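Local coordinates for protein Endonuclease/exonuclease/phosphatase (Leptotrichia buccalis C-1013-b, PDB 3TEB) that probably acts as a metal-dependent endonuclease or exonuclease of the endonuclease/exonuclease/phosphatase family, with a DNase I-like fold and a magnesium site, at residues N10-L15 and I253-F258; I6-V11 and V37-E42; N178-G183 and A224-D229; D198-A203 and K240-I245; Q45-K50 and K90-V95. All blocks are in the same frame, centred on the assembly; numbering follows the deposited sequence.

Interaction 1. Residues N10-L15 and I253-F258; sequences NVHAWL and IVSDHF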
# COMPACT_ATOMS: atom_id res chain seq x y z
N ASN A 10 -5.57 -0.19 -1.55
CA ASN A 10 -5.96 1.21 -1.73
C ASN A 10 -7.35 1.34 -1.15
O ASN A 10 -8.29 0.75 -1.66
CB ASN A 10 -5.98 1.54 -3.22
CG ASN A 10 -6.41 2.96 -3.50
OD1 ASN A 10 -7.39 3.46 -2.92
ND2 ASN A 10 -5.69 3.63 -4.41
N VAL A 11 -7.50 2.10 -0.07
CA VAL A 11 -8.74 1.97 0.70
C VAL A 11 -9.83 2.97 0.34
O VAL A 11 -10.94 2.91 0.88
CB VAL A 11 -8.50 1.96 2.23
CG1 VAL A 11 -7.98 0.60 2.66
CG2 VAL A 11 -7.56 3.10 2.64
N HIS A 12 -9.50 3.87 -0.58
CA HIS A 12 -10.39 4.93 -1.02
C HIS A 12 -11.09 5.54 0.20
O HIS A 12 -12.31 5.68 0.23
CB HIS A 12 -11.39 4.35 -2.03
CG HIS A 12 -12.00 5.36 -2.95
ND1 HIS A 12 -13.32 5.32 -3.34
CD2 HIS A 12 -11.46 6.44 -3.57
CE1 HIS A 12 -13.57 6.32 -4.16
NE2 HIS A 12 -12.46 7.03 -4.31
N ALA A 13 -10.30 5.89 1.22
CA ALA A 13 -10.83 6.28 2.53
C ALA A 13 -11.87 7.41 2.55
O ALA A 13 -11.59 8.53 2.10
CB ALA A 13 -9.67 6.65 3.43
N TRP A 14 -13.05 7.12 3.12
CA TRP A 14 -14.15 8.08 3.34
C TRP A 14 -14.76 8.61 2.04
O TRP A 14 -15.32 9.72 2.00
CB TRP A 14 -13.74 9.27 4.21
CG TRP A 14 -13.15 8.94 5.53
CD1 TRP A 14 -11.93 9.32 5.96
CD2 TRP A 14 -13.74 8.17 6.59
NE1 TRP A 14 -11.70 8.84 7.22
CE2 TRP A 14 -12.80 8.13 7.64
CE3 TRP A 14 -14.96 7.51 6.76
CZ2 TRP A 14 -13.04 7.46 8.84
CZ3 TRP A 14 -15.20 6.85 7.96
CH2 TRP A 14 -14.24 6.83 8.98
N LEU A 15 -14.63 7.81 0.99
CA LEU A 15 -15.14 8.15 -0.32
C LEU A 15 -15.91 6.95 -0.84
O LEU A 15 -16.25 6.86 -2.04
CB LEU A 15 -14.01 8.49 -1.28
CG LEU A 15 -13.03 9.60 -0.90
CD1 LEU A 15 -11.93 9.64 -1.94
CD2 LEU A 15 -13.72 10.95 -0.80
N ILE A 253 -16.20 -6.64 -0.88
CA ILE A 253 -15.56 -5.41 -1.41
C ILE A 253 -15.47 -4.30 -0.34
O ILE A 253 -16.45 -4.01 0.33
CB ILE A 253 -16.29 -4.92 -2.70
CG1 ILE A 253 -15.80 -5.71 -3.92
CG2 ILE A 253 -16.05 -3.44 -2.96
CD1 ILE A 253 -16.48 -5.33 -5.25
N VAL A 254 -14.30 -3.67 -0.19
CA VAL A 254 -14.14 -2.59 0.81
C VAL A 254 -13.65 -1.27 0.22
O VAL A 254 -13.54 -0.27 0.93
CB VAL A 254 -13.20 -2.97 1.97
CG1 VAL A 254 -13.69 -4.22 2.66
CG2 VAL A 254 -11.76 -3.13 1.49
N SER A 255 -13.36 -1.27 -1.07
CA SER A 255 -12.87 -0.08 -1.74
C SER A 255 -13.26 -0.07 -3.22
O SER A 255 -14.09 -0.87 -3.65
CB SER A 255 -11.36 -0.04 -1.60
OG SER A 255 -10.83 1.12 -2.20
N ASP A 256 -12.68 0.85 -3.99
CA ASP A 256 -12.83 0.83 -5.44
C ASP A 256 -11.68 0.07 -6.13
O ASP A 256 -11.66 -0.06 -7.35
CB ASP A 256 -13.05 2.24 -6.03
CG ASP A 256 -11.86 3.18 -5.84
OD1 ASP A 256 -10.85 2.82 -5.17
OD2 ASP A 256 -11.93 4.31 -6.37
N HIS A 257 -10.73 -0.41 -5.31
CA HIS A 257 -9.67 -1.32 -5.72
C HIS A 257 -9.80 -2.56 -4.85
O HIS A 257 -10.26 -2.45 -3.71
CB HIS A 257 -8.30 -0.73 -5.39
CG HIS A 257 -7.84 0.35 -6.32
ND1 HIS A 257 -6.64 0.29 -6.99
CD2 HIS A 257 -8.41 1.54 -6.67
CE1 HIS A 257 -6.49 1.38 -7.72
NE2 HIS A 257 -7.55 2.16 -7.54
N PHE A 258 -9.40 -3.72 -5.36
CA PHE A 258 -9.27 -4.90 -4.51
C PHE A 258 -7.85 -4.95 -3.94
O PHE A 258 -6.93 -4.29 -4.45
CB PHE A 258 -9.55 -6.20 -5.26
CG PHE A 258 -10.75 -6.14 -6.16
CD1 PHE A 258 -11.93 -5.52 -5.75
CD2 PHE A 258 -10.72 -6.74 -7.42
CE1 PHE A 258 -13.04 -5.48 -6.59
CE2 PHE A 258 -11.82 -6.71 -8.26
CZ PHE A 258 -12.98 -6.08 -7.84
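Asn-10 lies flat against the imidazole of His-257: amide and ring planes are 11° apart, and ND2 of Asn-10 sits over the centre of the His-257 ring, 3.9 Å above its plane. That ND2 bonds to Glu-42, while His-257 ND1 is taken by Asp-229. Ser-255 OG donates to Asn-10 O at 2.6 Å, and Asn-10 OD1 turns back to accept from His-12 N in an Asx turn. His-12, its CG anti to the backbone N (chi1 -157°), stacks on the Asp-256 carboxylate; OD2 of Asp-256 lies 3.3 Å above the centre of the His-12 ring. CB of Leu-15 covers the opposite face, and Glu-16 holds ND1. An alanine in place of His-12 would probably leave one side of the Asp-256 carboxylate without its flat cover and Glu-16 without this donor. Asp-256 belongs to the magnesium site, although its side chain here stays about 4 Å from the ion; stacking without a hydrogen bond from the ring is compatible with a role at the metal.

Interaction 2. Residues I6-V11 and V37-E42; sequences ILTVNV and VIAMQE. With MG (magnesium ion), chain C.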
# COMPACT_ATOMS: atom_id res chain seq x y z
N ILE A 6 1.63 -10.69 3.90
CA ILE A 6 1.56 -9.28 3.58
C ILE A 6 0.22 -8.95 2.89
O ILE A 6 -0.29 -9.77 2.13
CB ILE A 6 2.69 -8.95 2.60
CG1 ILE A 6 3.98 -8.76 3.32
CG2 ILE A 6 2.44 -7.66 1.85
CD1 ILE A 6 5.00 -8.23 2.37
N LEU A 7 -0.32 -7.75 3.14
CA LEU A 7 -1.51 -7.25 2.45
C LEU A 7 -1.31 -5.81 2.00
O LEU A 7 -0.74 -4.99 2.73
CB LEU A 7 -2.72 -7.34 3.37
CG LEU A 7 -3.97 -6.50 3.08
CD1 LEU A 7 -4.75 -7.06 1.92
CD2 LEU A 7 -4.85 -6.47 4.30
N THR A 8 -1.76 -5.49 0.79
CA THR A 8 -1.77 -4.10 0.31
C THR A 8 -3.14 -3.73 -0.25
O THR A 8 -3.75 -4.51 -0.97
CB THR A 8 -0.67 -3.80 -0.76
OG1 THR A 8 -0.69 -2.41 -1.10
CG2 THR A 8 -0.90 -4.61 -2.04
N VAL A 9 -3.63 -2.55 0.09
CA VAL A 9 -4.98 -2.17 -0.31
C VAL A 9 -5.15 -0.66 -0.38
O VAL A 9 -4.86 0.06 0.58
CB VAL A 9 -6.05 -2.88 0.59
CG1 VAL A 9 -5.81 -2.63 2.06
CG2 VAL A 9 -7.42 -2.46 0.21
N ASN A 10 -5.57 -0.19 -1.55
CA ASN A 10 -5.96 1.21 -1.73
C ASN A 10 -7.35 1.34 -1.15
O ASN A 10 -8.29 0.75 -1.66
CB ASN A 10 -5.98 1.54 -3.22
CG ASN A 10 -6.41 2.96 -3.50
OD1 ASN A 10 -7.39 3.46 -2.92
ND2 ASN A 10 -5.69 3.63 -4.41
N VAL A 11 -7.50 2.10 -0.07
CA VAL A 11 -8.74 1.97 0.70
C VAL A 11 -9.83 2.97 0.34
O VAL A 11 -10.94 2.91 0.88
CB VAL A 11 -8.50 1.96 2.23
CG1 VAL A 11 -7.98 0.60 2.66
CG2 VAL A 11 -7.56 3.10 2.64
N VAL A 37 2.26 -7.23 7.94
CA VAL A 37 2.37 -5.85 7.45
C VAL A 37 1.20 -5.50 6.54
O VAL A 37 0.93 -6.22 5.57
CB VAL A 37 3.71 -5.63 6.70
CG1 VAL A 37 3.73 -4.27 6.02
CG2 VAL A 37 4.90 -5.80 7.64
N ILE A 38 0.50 -4.41 6.84
CA ILE A 38 -0.54 -3.91 5.95
C ILE A 38 -0.11 -2.58 5.33
O ILE A 38 0.23 -1.64 6.06
CB ILE A 38 -1.87 -3.71 6.68
CG1 ILE A 38 -2.41 -5.04 7.20
CG2 ILE A 38 -2.89 -3.08 5.74
CD1 ILE A 38 -2.12 -5.29 8.66
N ALA A 39 -0.10 -2.51 4.00
CA ALA A 39 0.23 -1.27 3.32
C ALA A 39 -1.06 -0.66 2.75
O ALA A 39 -1.84 -1.35 2.11
CB ALA A 39 1.26 -1.51 2.22
N MSE A 40 -1.29 0.62 3.01
CA MSE A 40 -2.53 1.27 2.60
C MSE A 40 -2.27 2.58 1.87
O MSE A 40 -1.38 3.36 2.26
CB MSE A 40 -3.40 1.54 3.81
CG MSE A 40 -4.05 0.31 4.34
SE MSE A 40 -5.10 0.73 5.92
CE MSE A 40 -3.62 1.21 7.10
N GLN A 41 -3.05 2.80 0.81
CA GLN A 41 -3.00 4.05 0.06
C GLN A 41 -4.37 4.73 0.06
O GLN A 41 -5.39 4.12 0.40
CB GLN A 41 -2.54 3.80 -1.38
CG GLN A 41 -1.25 3.01 -1.51
CD GLN A 41 -1.46 1.52 -1.30
OE1 GLN A 41 -2.45 0.94 -1.77
NE2 GLN A 41 -0.53 0.88 -0.58
N GLU A 42 -4.38 5.99 -0.35
CA GLU A 42 -5.58 6.83 -0.32
C GLU A 42 -6.19 6.76 1.09
O GLU A 42 -7.36 6.47 1.27
CB GLU A 42 -6.60 6.48 -1.46
CG GLU A 42 -6.11 6.70 -2.92
CD GLU A 42 -7.25 6.81 -3.98
OE1 GLU A 42 -8.06 7.77 -3.93
OE2 GLU A 42 -7.34 5.95 -4.90
MG MG C . -8.72 6.00 -6.03
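Asn-10 reaches across to Glu-42 where two parallel strands run out into the magnesium site. Its ND2 gives a hydrogen bond of 2.9 Å to the anti lone pair of Glu-42 OE2, with the acceptor close to the amide plane; amide and carboxylate planes stand 83° apart. The same OE2 binds the magnesium ion at 1.8 Å, so Asn-10 is a second-shell residue that probably helps to position a metal ligand. Upstream lies the tight part, strands 6-10 and 37-41, whose axes come within 4.7 Å at an angle of 13° and which are stitched by alternating backbone bonds, among them Ala-39 N to Leu-7 O (2.9 Å) and Val-9 N to Ala-39 O (3.0 Å). Side-chain contact is looser. On one face, Val-9 and the selenomethionine Met-40 lie side by side, CG1 of Val-9 4.1 Å from CG of Met-40. On the other, Gln-41 bends at chi2 (78°), and its NE2 makes a weak bond of 3.3 Å to Thr-8 OG1. Buried throughout, the pair forms the two strands of a beta-alpha-beta unit whose crossover is helix 19-33. Strands 259-264 and 91-99 flank it in the sheet, and strands 135-143 and 170-174 of the second sheet pack on the face carrying Ile-6 and Ala-39.

Interaction 3. Residues N178-G183 and A224-D229; sequences NTDAIG and AKKRLD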
# COMPACT_ATOMS: atom_id res chain seq x y z
N ASN A 178 -0.79 2.61 -10.56
CA ASN A 178 -1.56 3.14 -11.68
C ASN A 178 -1.08 2.67 -13.04
O ASN A 178 -1.05 3.44 -13.99
CB ASN A 178 -1.54 4.67 -11.66
CG ASN A 178 -2.55 5.26 -10.70
OD1 ASN A 178 -3.71 4.86 -10.67
ND2 ASN A 178 -2.10 6.24 -9.92
N THR A 179 -0.69 1.39 -13.12
CA THR A 179 -0.11 0.84 -14.34
C THR A 179 -0.62 -0.56 -14.61
O THR A 179 -0.43 -1.47 -13.81
CB THR A 179 1.42 0.80 -14.24
OG1 THR A 179 1.91 2.12 -14.04
CG2 THR A 179 2.02 0.25 -15.51
N ASP A 180 -1.28 -0.74 -15.75
CA ASP A 180 -1.84 -2.03 -16.09
C ASP A 180 -0.79 -2.96 -16.69
O ASP A 180 -0.25 -2.69 -17.77
CB ASP A 180 -3.01 -1.86 -17.06
CG ASP A 180 -3.94 -3.08 -17.10
OD1 ASP A 180 -3.79 -3.99 -16.24
OD2 ASP A 180 -4.82 -3.13 -17.99
N ALA A 181 -0.52 -4.05 -15.98
CA ALA A 181 0.42 -5.08 -16.43
C ALA A 181 -0.03 -5.76 -17.72
O ALA A 181 0.77 -6.37 -18.43
CB ALA A 181 0.59 -6.11 -15.35
N ILE A 182 -1.32 -5.65 -18.01
CA ILE A 182 -1.92 -6.24 -19.20
C ILE A 182 -1.99 -5.21 -20.35
O ILE A 182 -1.47 -5.47 -21.45
CB ILE A 182 -3.33 -6.84 -18.88
CG1 ILE A 182 -3.36 -7.40 -17.45
CG2 ILE A 182 -3.71 -7.90 -19.91
CD1 ILE A 182 -4.73 -7.83 -16.96
N GLY A 183 -2.60 -4.05 -20.08
CA GLY A 183 -2.77 -2.96 -21.07
C GLY A 183 -1.48 -2.23 -21.44
O GLY A 183 -0.98 -2.36 -22.56
N ALA A 224 -12.48 -4.10 -19.26
CA ALA A 224 -12.18 -3.20 -18.15
C ALA A 224 -11.67 -3.92 -16.90
O ALA A 224 -12.01 -3.56 -15.77
CB ALA A 224 -13.42 -2.36 -17.82
N LYS A 225 -10.85 -4.95 -17.10
CA LYS A 225 -10.23 -5.67 -16.00
C LYS A 225 -8.72 -5.41 -15.97
O LYS A 225 -8.01 -5.67 -16.94
CB LYS A 225 -10.54 -7.17 -16.08
CG LYS A 225 -11.97 -7.52 -15.68
CD LYS A 225 -12.00 -8.77 -14.81
CE LYS A 225 -12.09 -10.05 -15.63
NZ LYS A 225 -13.49 -10.50 -15.74
N LYS A 226 -8.23 -4.89 -14.84
CA LYS A 226 -6.86 -4.41 -14.77
C LYS A 226 -6.08 -4.93 -13.56
O LYS A 226 -6.67 -5.36 -12.56
CB LYS A 226 -6.84 -2.88 -14.79
CG LYS A 226 -7.36 -2.20 -16.06
CD LYS A 226 -7.17 -0.69 -15.93
CE LYS A 226 -7.34 0.05 -17.24
NZ LYS A 226 -8.71 0.62 -17.36
N ARG A 227 -4.76 -4.89 -13.67
CA ARG A 227 -3.89 -5.16 -12.55
C ARG A 227 -3.03 -3.92 -12.34
O ARG A 227 -2.04 -3.70 -13.06
CB ARG A 227 -3.06 -6.42 -12.80
CG ARG A 227 -2.31 -6.93 -11.60
CD ARG A 227 -1.69 -8.29 -11.86
NE ARG A 227 -0.27 -8.26 -11.54
CZ ARG A 227 0.70 -8.55 -12.40
NH1 ARG A 227 0.43 -8.94 -13.63
NH2 ARG A 227 1.96 -8.47 -12.01
N LEU A 228 -3.43 -3.09 -11.37
CA LEU A 228 -2.84 -1.78 -11.15
C LEU A 228 -2.04 -1.71 -9.86
O LEU A 228 -1.19 -0.83 -9.68
CB LEU A 228 -3.95 -0.75 -11.07
CG LEU A 228 -4.75 -0.37 -12.31
CD1 LEU A 228 -5.53 0.90 -11.99
CD2 LEU A 228 -3.85 -0.14 -13.52
N ASP A 229 -2.35 -2.63 -8.94
CA ASP A 229 -1.70 -2.70 -7.63
C ASP A 229 -0.65 -3.81 -7.65
O ASP A 229 -0.82 -4.82 -8.34
CB ASP A 229 -2.75 -3.00 -6.55
CG ASP A 229 -3.83 -1.91 -6.45
OD1 ASP A 229 -4.76 -1.88 -7.30
OD2 ASP A 229 -3.76 -1.09 -5.50
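Asp-180 lays its carboxylate across the base of Lys-226, OD2 of Asp-180 lying 3.3 Å from CG of Lys-226, and the two side chains cross at about a right angle. Their charged atoms do not meet; the firm bond instead runs from Arg-227 N to Asp-180 OD1, 2.9 Å long, straight at 170°, and arriving from above the carboxylate plane. Asp-180 also receives weak bonds from the backbone N of Ile-182 and Gly-183, so one carboxylate joins the backbone of its own loop to that of Arg-227. Next to it, Ala-181 sets CB over one face of the Arg-227 guanidinium, 3.3 Å from NH1, while NH2 of that arginine forms a salt bridge with Asp-198. Leu-228 presses CD2 against the peptide between Thr-179 and Asp-180, 3.4 Å from Thr-179 C. Segment 178-183 begins at the asparagine of the family's Gly-Asp-Phe-Asn motif and lies in the loop between strand 170-174 and helix 185-192, whose Tyr-188 packs on Ala-181 and Arg-227; strand 212-213 touches Leu-228 through Val-212.

Interaction 4. Residues D198-A203 and K240-I245; sequences DTYVMA and KESKVI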
# COMPACT_ATOMS: atom_id res chain seq x y z
N ASP A 198 8.55 -8.84 -9.38
CA ASP A 198 7.12 -8.80 -9.12
C ASP A 198 6.65 -10.10 -8.47
O ASP A 198 6.66 -11.16 -9.12
CB ASP A 198 6.40 -8.59 -10.46
CG ASP A 198 4.90 -8.53 -10.34
OD1 ASP A 198 4.27 -8.26 -11.37
OD2 ASP A 198 4.33 -8.74 -9.24
N THR A 199 6.21 -10.03 -7.21
CA THR A 199 5.81 -11.23 -6.47
C THR A 199 4.65 -12.00 -7.08
O THR A 199 4.53 -13.21 -6.88
CB THR A 199 5.47 -10.95 -5.01
OG1 THR A 199 4.34 -10.08 -4.94
CG2 THR A 199 6.64 -10.32 -4.30
N TYR A 200 3.80 -11.31 -7.84
CA TYR A 200 2.75 -12.00 -8.57
C TYR A 200 3.37 -13.04 -9.52
O TYR A 200 3.00 -14.22 -9.49
CB TYR A 200 1.83 -11.03 -9.34
CG TYR A 200 0.78 -11.77 -10.15
CD1 TYR A 200 -0.29 -12.41 -9.53
CD2 TYR A 200 0.88 -11.85 -11.55
CE1 TYR A 200 -1.24 -13.10 -10.28
CE2 TYR A 200 -0.08 -12.54 -12.30
CZ TYR A 200 -1.13 -13.16 -11.66
OH TYR A 200 -2.07 -13.85 -12.38
N VAL A 201 4.32 -12.59 -10.33
CA VAL A 201 5.00 -13.45 -11.31
C VAL A 201 5.77 -14.57 -10.61
O VAL A 201 5.69 -15.73 -11.01
CB VAL A 201 5.95 -12.62 -12.22
CG1 VAL A 201 6.57 -13.51 -13.31
CG2 VAL A 201 5.21 -11.41 -12.84
N MSE A 202 6.50 -14.22 -9.56
CA MSE A 202 7.32 -15.17 -8.81
C MSE A 202 6.54 -16.20 -8.01
O MSE A 202 7.11 -17.17 -7.56
CB MSE A 202 8.25 -14.42 -7.86
CG MSE A 202 9.48 -13.81 -8.51
SE MSE A 202 10.66 -13.07 -7.16
CE MSE A 202 9.50 -11.71 -6.39
N ALA A 203 5.24 -15.98 -7.83
CA ALA A 203 4.43 -16.80 -6.92
C ALA A 203 4.26 -18.25 -7.37
O ALA A 203 4.11 -18.52 -8.56
CB ALA A 203 3.08 -16.15 -6.71
N LYS A 240 5.21 -18.14 -1.88
CA LYS A 240 4.35 -19.30 -1.88
C LYS A 240 2.99 -19.07 -2.57
O LYS A 240 2.46 -19.99 -3.22
CB LYS A 240 4.19 -19.84 -0.45
CG LYS A 240 3.41 -21.16 -0.36
CD LYS A 240 4.10 -22.20 0.52
CE LYS A 240 3.20 -23.40 0.74
NZ LYS A 240 3.98 -24.61 1.10
N GLU A 241 2.45 -17.85 -2.44
CA GLU A 241 1.10 -17.51 -2.91
C GLU A 241 0.87 -16.01 -3.13
O GLU A 241 1.41 -15.18 -2.41
CB GLU A 241 0.07 -18.02 -1.90
CG GLU A 241 -1.39 -17.81 -2.32
CD GLU A 241 -2.37 -18.69 -1.54
OE1 GLU A 241 -1.95 -19.30 -0.52
OE2 GLU A 241 -3.55 -18.78 -1.95
N SER A 242 0.05 -15.67 -4.13
CA SER A 242 -0.36 -14.28 -4.33
C SER A 242 -1.82 -14.18 -4.76
O SER A 242 -2.14 -14.27 -5.94
CB SER A 242 0.52 -13.60 -5.38
OG SER A 242 -0.00 -12.33 -5.73
N LYS A 243 -2.72 -13.99 -3.79
CA LYS A 243 -4.14 -13.88 -4.11
C LYS A 243 -4.66 -12.45 -4.06
O LYS A 243 -4.11 -11.60 -3.36
CB LYS A 243 -4.98 -14.78 -3.19
CG LYS A 243 -4.74 -16.27 -3.37
CD LYS A 243 -4.54 -16.65 -4.86
CE LYS A 243 -4.00 -18.08 -5.06
NZ LYS A 243 -5.08 -19.09 -4.97
N VAL A 244 -5.72 -12.20 -4.83
CA VAL A 244 -6.48 -10.97 -4.70
C VAL A 244 -7.49 -11.19 -3.58
O VAL A 244 -7.93 -12.31 -3.35
CB VAL A 244 -7.16 -10.57 -6.02
CG1 VAL A 244 -8.00 -9.31 -5.85
CG2 VAL A 244 -6.11 -10.36 -7.10
N ILE A 245 -7.82 -10.12 -2.86
CA ILE A 245 -8.76 -10.18 -1.75
C ILE A 245 -9.69 -8.94 -1.78
O ILE A 245 -9.34 -7.90 -2.37
CB ILE A 245 -8.02 -10.37 -0.40
CG1 ILE A 245 -9.01 -10.54 0.75
CG2 ILE A 245 -7.06 -9.22 -0.13
CD1 ILE A 245 -8.39 -11.10 2.00
O HOH W 1 1.70 -9.51 -6.05
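Ser-242 brings its hydroxyl to the edge of the Tyr-200 ring, in the ring plane, with OG of Ser-242 3.8 Å from CD1 of Tyr-200. This is a short, weakly bonded helix, about 199-202, resting on strand 239-245 of one of the two core sheets. CG of Tyr-200 and OG of Ser-242 both stand anti to their backbone N (chi1 177° and 171°), which lets the ring edge and the hydroxyl meet. The phenol runs on to bond through OH to the carbonyl of Asp-207. Ala-203 meets the same serine carbon to carbon, CB of Ala-203 3.9 Å from CB of Ser-242. A water completes the join: it donates to Thr-199 OG1 at 2.9 Å and makes a weak bond of 3.3 Å with Ser-242 OG. Thr-199 OG1 also bonds to the carbonyl of Ile-231. The helix follows strand 197-198 of one sheet and leads to strand 205-206, which pairs with 239-245 in the other, so this is plain packing at a link between the two sheets, away from the metal site. Asp-198 caps the helix: its OD2 takes Tyr-200 N at 3.0 Å, from 49° out of the carboxylate plane.

Interaction 5. Residues Q45-K50 and K90-V95; sequences QLMNNK and KYNEGV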
# COMPACT_ATOMS: atom_id res chain seq x y z
N GLN A 45 -7.85 11.95 5.99
CA GLN A 45 -8.37 12.58 7.20
C GLN A 45 -8.84 14.00 6.88
O GLN A 45 -8.38 14.64 5.93
CB GLN A 45 -7.31 12.62 8.29
CG GLN A 45 -6.15 13.58 8.02
CD GLN A 45 -5.05 13.50 9.06
OE1 GLN A 45 -5.04 12.62 9.93
NE2 GLN A 45 -4.11 14.44 8.99
N LEU A 46 -9.77 14.50 7.68
CA LEU A 46 -10.29 15.85 7.48
C LEU A 46 -9.31 16.90 7.95
O LEU A 46 -8.92 16.91 9.11
CB LEU A 46 -11.60 16.01 8.24
CG LEU A 46 -12.82 15.44 7.56
CD1 LEU A 46 -13.90 15.15 8.59
CD2 LEU A 46 -13.32 16.42 6.51
N MSE A 47 -8.93 17.81 7.06
CA MSE A 47 -7.99 18.87 7.40
C MSE A 47 -8.41 19.65 8.63
O MSE A 47 -7.57 20.21 9.34
CB MSE A 47 -7.88 19.89 6.28
CG MSE A 47 -7.51 19.35 4.94
SE MSE A 47 -7.41 20.88 3.77
CE MSE A 47 -9.13 21.74 4.16
N ASN A 48 -9.71 19.70 8.87
CA ASN A 48 -10.22 20.55 9.93
C ASN A 48 -10.41 19.91 11.29
O ASN A 48 -10.59 20.62 12.27
CB ASN A 48 -11.46 21.31 9.45
CG ASN A 48 -11.11 22.54 8.64
OD1 ASN A 48 -10.04 23.11 8.79
ND2 ASN A 48 -12.02 22.95 7.79
N ASN A 49 -10.32 18.58 11.36
CA ASN A 49 -10.40 17.85 12.63
C ASN A 49 -9.22 18.12 13.56
O ASN A 49 -8.18 18.56 13.09
CB ASN A 49 -10.53 16.35 12.36
CG ASN A 49 -11.96 15.94 12.03
OD1 ASN A 49 -12.81 16.78 11.76
ND2 ASN A 49 -12.22 14.63 12.06
N LYS A 50 -9.38 17.88 14.87
CA LYS A 50 -8.26 18.09 15.83
C LYS A 50 -7.20 17.03 15.66
O LYS A 50 -7.50 15.86 15.40
CB LYS A 50 -8.70 18.02 17.30
CG LYS A 50 -9.79 18.96 17.73
CD LYS A 50 -9.25 20.31 18.20
CE LYS A 50 -10.38 21.23 18.75
NZ LYS A 50 -9.86 22.60 19.05
N LYS A 90 -12.20 18.22 1.40
CA LYS A 90 -11.33 18.83 2.38
C LYS A 90 -10.55 17.76 3.14
O LYS A 90 -10.45 17.81 4.37
CB LYS A 90 -12.13 19.71 3.34
CG LYS A 90 -12.60 21.04 2.75
CD LYS A 90 -13.19 21.94 3.83
CE LYS A 90 -13.25 23.40 3.42
NZ LYS A 90 -14.66 23.86 3.15
N TYR A 91 -10.01 16.78 2.42
CA TYR A 91 -9.19 15.74 3.03
C TYR A 91 -7.68 15.93 2.81
O TYR A 91 -7.24 16.51 1.81
CB TYR A 91 -9.57 14.36 2.48
CG TYR A 91 -10.94 13.90 2.84
CD1 TYR A 91 -11.31 13.70 4.17
CD2 TYR A 91 -11.87 13.62 1.86
CE1 TYR A 91 -12.59 13.27 4.50
CE2 TYR A 91 -13.14 13.18 2.17
CZ TYR A 91 -13.51 13.01 3.50
OH TYR A 91 -14.78 12.57 3.80
N ASN A 92 -6.89 15.44 3.77
CA ASN A 92 -5.49 15.18 3.53
C ASN A 92 -5.40 13.75 3.00
O ASN A 92 -5.99 12.83 3.58
CB ASN A 92 -4.66 15.30 4.81
CG ASN A 92 -4.66 16.72 5.41
OD1 ASN A 92 -4.63 16.87 6.64
ND2 ASN A 92 -4.68 17.76 4.55
N GLU A 93 -4.69 13.58 1.89
CA GLU A 93 -4.50 12.25 1.33
C GLU A 93 -3.10 11.76 1.68
O GLU A 93 -2.13 12.50 1.53
CB GLU A 93 -4.70 12.26 -0.19
CG GLU A 93 -4.91 10.88 -0.78
CD GLU A 93 -5.37 10.90 -2.25
OE1 GLU A 93 -4.63 10.33 -3.11
OE2 GLU A 93 -6.46 11.46 -2.54
N GLY A 94 -2.99 10.52 2.13
CA GLY A 94 -1.69 10.00 2.50
C GLY A 94 -1.62 8.50 2.34
O GLY A 94 -2.51 7.90 1.75
N VAL A 95 -0.56 7.90 2.85
CA VAL A 95 -0.41 6.46 2.81
C VAL A 95 -0.12 6.03 4.21
O VAL A 95 0.27 6.85 5.04
CB VAL A 95 0.73 6.02 1.88
CG1 VAL A 95 0.34 6.19 0.42
CG2 VAL A 95 2.00 6.78 2.18
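Gln-45 and Asn-92 meet through their torsions: chi1 of 70° sets CG of Gln-45 between the backbone N and the carbonyl carbon, while Asn-92 at -63° has CG anti to the carbonyl carbon. The glutamine amide then gives a weak bond from NE2 to Asn-92 OD1, 3.4 Å, the two amide planes 57° apart. OE1 accepts from Arg-57 N and Asn-60 ND2, and NE2 also bonds to Asp-55 O. The selenomethionine Met-47 crosses Lys-90 and Asn-92 at about a right angle, CG lying 3.3 Å from Asn-92 ND2 and CE 3.7 Å from CB of Lys-90. The backbone here is an antiparallel pairing of strands 37-46 and 91-99 in a core sheet of the DNase I-like fold. Gln-45 and Asn-92 form a hydrogen-bonded pair, Asn-92 N to Gln-45 O at 2.7 Å, and Met-47 N to Lys-90 O follows at 3.1 Å as a type I turn begins. Tyr-91 turns its ring edge to the peptide between Gln-45 and Leu-46, and CE1 of Tyr-91 lies 3.8 Å from CG of Leu-46. An alanine at Tyr-91 would probably open a gap beside Leu-46 and leave that leucine freer to turn. Leu-15 packs on the same ring.

Interactions 1 and 2 overlap at the end of strand 4-10, where they share Asn-10 and Val-11, and their centres are about 10 Å apart; between them they bring Glu-42 and Asp-256, distant in sequence, to the magnesium site. Interactions 2, 4 and 5 all reach one seven-stranded sheet, 2 and 5 sharing strand 37-46, whereas interaction 3 joins a loop to strand 225-233 of the second sheet, about 16 Å from interaction 1 between centres. Along the chain, interaction 5 closes before 3 opens, 3 and 4 alternate, and all three are nested in the loop that interaction 1 closes. Arg-227 with Asp-198 connects 3 to 4, and His-257 with Asp-229 connects 1 to 3. The centres of interactions 4 and 5 lie about 33 Å apart, on opposite sides of the chain's centre.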